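Local structure of ABC sugar (Ribose) transporter, periplasmic substrate-binding subunit (Rhodobacter sphaeroides, 3L49) at residues Ala206-Gln211 with Val230-Asp235. The protein probably binds a sugar in the periplasm as the substrate-binding subunit of an ABC transporter. Numbering follows the deposited sequence.
Sequences ATQALQ and VEMVAD
Met232 reaches from helix 227-234 to Thr207 and Gln208 of helix 200-212, joining two neighbouring helices in one lobe of a type I periplasmic binding protein fold. Helix 200-212 links the adjacent parallel strands 194-197 and 219-222 in a beta-alpha-beta unit, and helix 227-234 follows it in the chain. The backbones stay well apart, with Thr207 CA 8.2 Å from Met232 CA, and the methionine side chain crosses about half of that gap, Thr207 and Gln208 meeting it from the other side. Its CB starts toward helix 200-212; CG stands anti to the carbonyl carbon (chi1 -80°), and the extended chain beyond it carries sulfur and methyl across. The Thr207 and Met232 side chains reach toward each other, and SD lies 4.1 Å from both CB and CG2 of Thr207, a van der Waals contact. CE goes further and packs 3.9 Å from Gln208 CG, the two side chains crossing at about a right angle; the touch is on the aliphatic part of the glutamine. Thr207 CG2 lies anti to the backbone N, which leaves OG1 beside that N, where it hydrogen-bonds to Met203 O in its own helix and to Thr220 OG1 on strand 219-222. The hydroxyl is thereby satisfied within a buried side chain. Ala240 of strand 240-245 touches both Thr207 and Met232, placing the contact against the sheet, while Ile172 and Tyr176 of helix 171-185 touch Gln208. Near the end of helix 227-234 the link becomes polar: one water donates to Gln211 OE1 at 2.7 Å and to Asp235 OD2 at 2.8 Å.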
ATOM      1  N   ALA A 206     -15.245  -2.286  -6.358  1.00 26.01           N
ATOM      2  CA  ALA A 206     -15.893  -1.103  -6.945  1.00 25.89           C
ATOM      3  C   ALA A 206     -16.171  -1.301  -8.432  1.00 15.64           C
ATOM      4  O   ALA A 206     -17.245  -0.957  -8.918  1.00 22.97           O
ATOM      5  CB  ALA A 206     -15.045   0.147  -6.712  1.00 23.47           C
ATOM      6  N   THR A 207     -15.204  -1.895  -9.126  1.00 26.87           N
ATOM      7  CA  THR A 207     -15.322  -2.239 -10.543  1.00 19.29           C
ATOM      8  C   THR A 207     -16.437  -3.254 -10.780  1.00 22.19           C
ATOM      9  O   THR A 207     -17.267  -3.059 -11.678  1.00 26.71           O
ATOM     10  CB  THR A 207     -13.984  -2.783 -11.080  1.00 23.34           C
ATOM     11  OG1 THR A 207     -12.933  -1.892 -10.698  1.00 30.21           O
ATOM     12  CG2 THR A 207     -13.995  -2.918 -12.595  1.00 24.69           C
ATOM     13  N   GLN A 208     -16.455  -4.318  -9.967  1.00 23.02           N
ATOM     14  CA  GLN A 208     -17.494  -5.352 -10.034  1.00 16.43           C
ATOM     15  C   GLN A 208     -18.906  -4.769  -9.886  1.00 26.60           C
ATOM     16  O   GLN A 208     -19.812  -5.137 -10.651  1.00 24.62           O
ATOM     17  CB  GLN A 208     -17.245  -6.421  -8.980  1.00 22.28           C
ATOM     18  CG  GLN A 208     -16.157  -7.437  -9.350  1.00 28.38           C
ATOM     19  CD  GLN A 208     -15.677  -8.253  -8.156  1.00 31.66           C
ATOM     20  OE1 GLN A 208     -14.771  -9.087  -8.280  1.00 22.01           O
ATOM     21  NE2 GLN A 208     -16.277  -8.011  -6.986  1.00 13.87           N
ATOM     22  N   ALA A 209     -19.067  -3.842  -8.931  1.00 14.82           N
ATOM     23  CA  ALA A 209     -20.330  -3.140  -8.683  1.00 20.02           C
ATOM     24  C   ALA A 209     -20.802  -2.284  -9.857  1.00 28.47           C
ATOM     25  O   ALA A 209     -21.982  -2.316 -10.206  1.00 37.07           O
ATOM     26  CB  ALA A 209     -20.224  -2.277  -7.416  1.00 18.24           C
ATOM     27  N   LEU A 210     -19.887  -1.510 -10.444  1.00 32.20           N
ATOM     28  CA  LEU A 210     -20.192  -0.656 -11.601  1.00 28.10           C
ATOM     29  C   LEU A 210     -20.600  -1.488 -12.798  1.00 31.60           C
ATOM     30  O   LEU A 210     -21.516  -1.122 -13.539  1.00 31.18           O
ATOM     31  CB  LEU A 210     -18.972   0.193 -11.993  1.00 30.09           C
ATOM     32  CG  LEU A 210     -18.497   1.312 -11.061  1.00 20.68           C
ATOM     33  CD1 LEU A 210     -17.187   1.893 -11.586  1.00 15.55           C
ATOM     34  CD2 LEU A 210     -19.554   2.405 -10.896  1.00 26.91           C
ATOM     35  N   GLN A 211     -19.890  -2.600 -12.978  1.00 25.06           N
ATOM     36  CA  GLN A 211     -20.181  -3.574 -14.011  1.00 27.26           C
ATOM     37  C   GLN A 211     -21.591  -4.140 -13.844  1.00 27.55           C
ATOM     38  O   GLN A 211     -22.382  -4.132 -14.787  1.00 25.27           O
ATOM     39  CB  GLN A 211     -19.137  -4.682 -13.958  1.00 25.94           C
ATOM     40  CG  GLN A 211     -18.876  -5.339 -15.269  1.00 38.99           C
ATOM     41  CD  GLN A 211     -17.398  -5.410 -15.595  1.00 47.84           C
ATOM     42  OE1 GLN A 211     -17.014  -5.321 -16.761  1.00 45.46           O
ATOM     43  NE2 GLN A 211     -16.559  -5.569 -14.569  1.00 37.92           N
ATOM     44  N   VAL A 230      -5.107  -5.568 -12.426  1.00 28.08           N
ATOM     45  CA  VAL A 230      -4.344  -5.434 -13.675  1.00 26.23           C
ATOM     46  C   VAL A 230      -5.130  -5.980 -14.875  1.00 30.68           C
ATOM     47  O   VAL A 230      -5.306  -5.287 -15.878  1.00 32.55           O
ATOM     48  CB  VAL A 230      -2.971  -6.147 -13.553  1.00 26.96           C
ATOM     49  CG1 VAL A 230      -2.242  -6.205 -14.888  1.00 33.46           C
ATOM     50  CG2 VAL A 230      -2.113  -5.450 -12.527  1.00 16.00           C
ATOM     51  N   GLU A 231      -5.619  -7.212 -14.739  1.00 32.09           N
ATOM     52  CA  GLU A 231      -6.432  -7.868 -15.754  1.00 39.76           C
ATOM     53  C   GLU A 231      -7.719  -7.100 -16.091  1.00 32.00           C
ATOM     54  O   GLU A 231      -8.148  -7.077 -17.244  1.00 36.07           O
ATOM     55  CB  GLU A 231      -6.769  -9.281 -15.298  1.00 41.19           C
ATOM     56  CG  GLU A 231      -6.926 -10.272 -16.441  1.00 63.64           C
ATOM     57  CD  GLU A 231      -7.414 -11.637 -15.984  1.00 62.53           C
ATOM     58  OE1 GLU A 231      -7.384 -11.918 -14.763  1.00 73.58           O
ATOM     59  OE2 GLU A 231      -7.826 -12.434 -16.854  1.00 79.90           O
ATOM     60  N   MET A 232      -8.322  -6.479 -15.078  1.00 32.39           N
ATOM     61  CA  MET A 232      -9.491  -5.597 -15.254  1.00 29.75           C
ATOM     62  C   MET A 232      -9.145  -4.320 -16.023  1.00 31.17           C
ATOM     63  O   MET A 232      -9.935  -3.860 -16.849  1.00 33.78           O
ATOM     64  CB  MET A 232     -10.087  -5.224 -13.891  1.00 29.91           C
ATOM     65  CG  MET A 232     -10.982  -6.274 -13.246  1.00 24.92           C
ATOM     66  SD  MET A 232     -11.288  -5.851 -11.522  1.00 18.28           S
ATOM     67  CE  MET A 232     -12.739  -6.838 -11.194  1.00 32.88           C
ATOM     68  N   VAL A 233      -7.973  -3.748 -15.738  1.00 30.11           N
ATOM     69  CA  VAL A 233      -7.474  -2.557 -16.441  1.00 27.33           C
ATOM     70  C   VAL A 233      -7.216  -2.870 -17.916  1.00 35.98           C
ATOM     71  O   VAL A 233      -7.590  -2.085 -18.794  1.00 32.87           O
ATOM     72  CB  VAL A 233      -6.205  -1.971 -15.748  1.00 29.38           C
ATOM     73  CG1 VAL A 233      -5.430  -1.013 -16.671  1.00 13.97           C
ATOM     74  CG2 VAL A 233      -6.590  -1.266 -14.456  1.00 26.58           C
ATOM     75  N   ALA A 234      -6.613  -4.032 -18.171  1.00 31.94           N
ATOM     76  CA  ALA A 234      -6.302  -4.484 -19.530  1.00 39.20           C
ATOM     77  C   ALA A 234      -7.541  -4.869 -20.346  1.00 43.03           C
ATOM     78  O   ALA A 234      -7.503  -4.828 -21.574  1.00 49.15           O
ATOM     79  CB  ALA A 234      -5.304  -5.648 -19.497  1.00 32.07           C
ATOM     80  N   ASP A 235      -8.623  -5.246 -19.663  1.00 40.84           N
ATOM     81  CA  ASP A 235      -9.893  -5.575 -20.313  1.00 40.39           C
ATOM     82  C   ASP A 235     -10.644  -4.308 -20.731  1.00 39.12           C
ATOM     83  O   ASP A 235     -11.033  -3.511 -19.875  1.00 43.63           O
ATOM     84  CB  ASP A 235     -10.762  -6.430 -19.379  1.00 39.56           C
ATOM     85  CG  ASP A 235     -12.160  -6.704 -19.945  1.00 55.32           C
ATOM     86  OD1 ASP A 235     -12.322  -6.835 -21.182  1.00 54.16           O
ATOM     87  OD2 ASP A 235     -13.108  -6.807 -19.138  1.00 63.08           O
TER
HETATM   88  O   HOH W   1     -15.615  -7.223 -17.975  1.00 38.96           O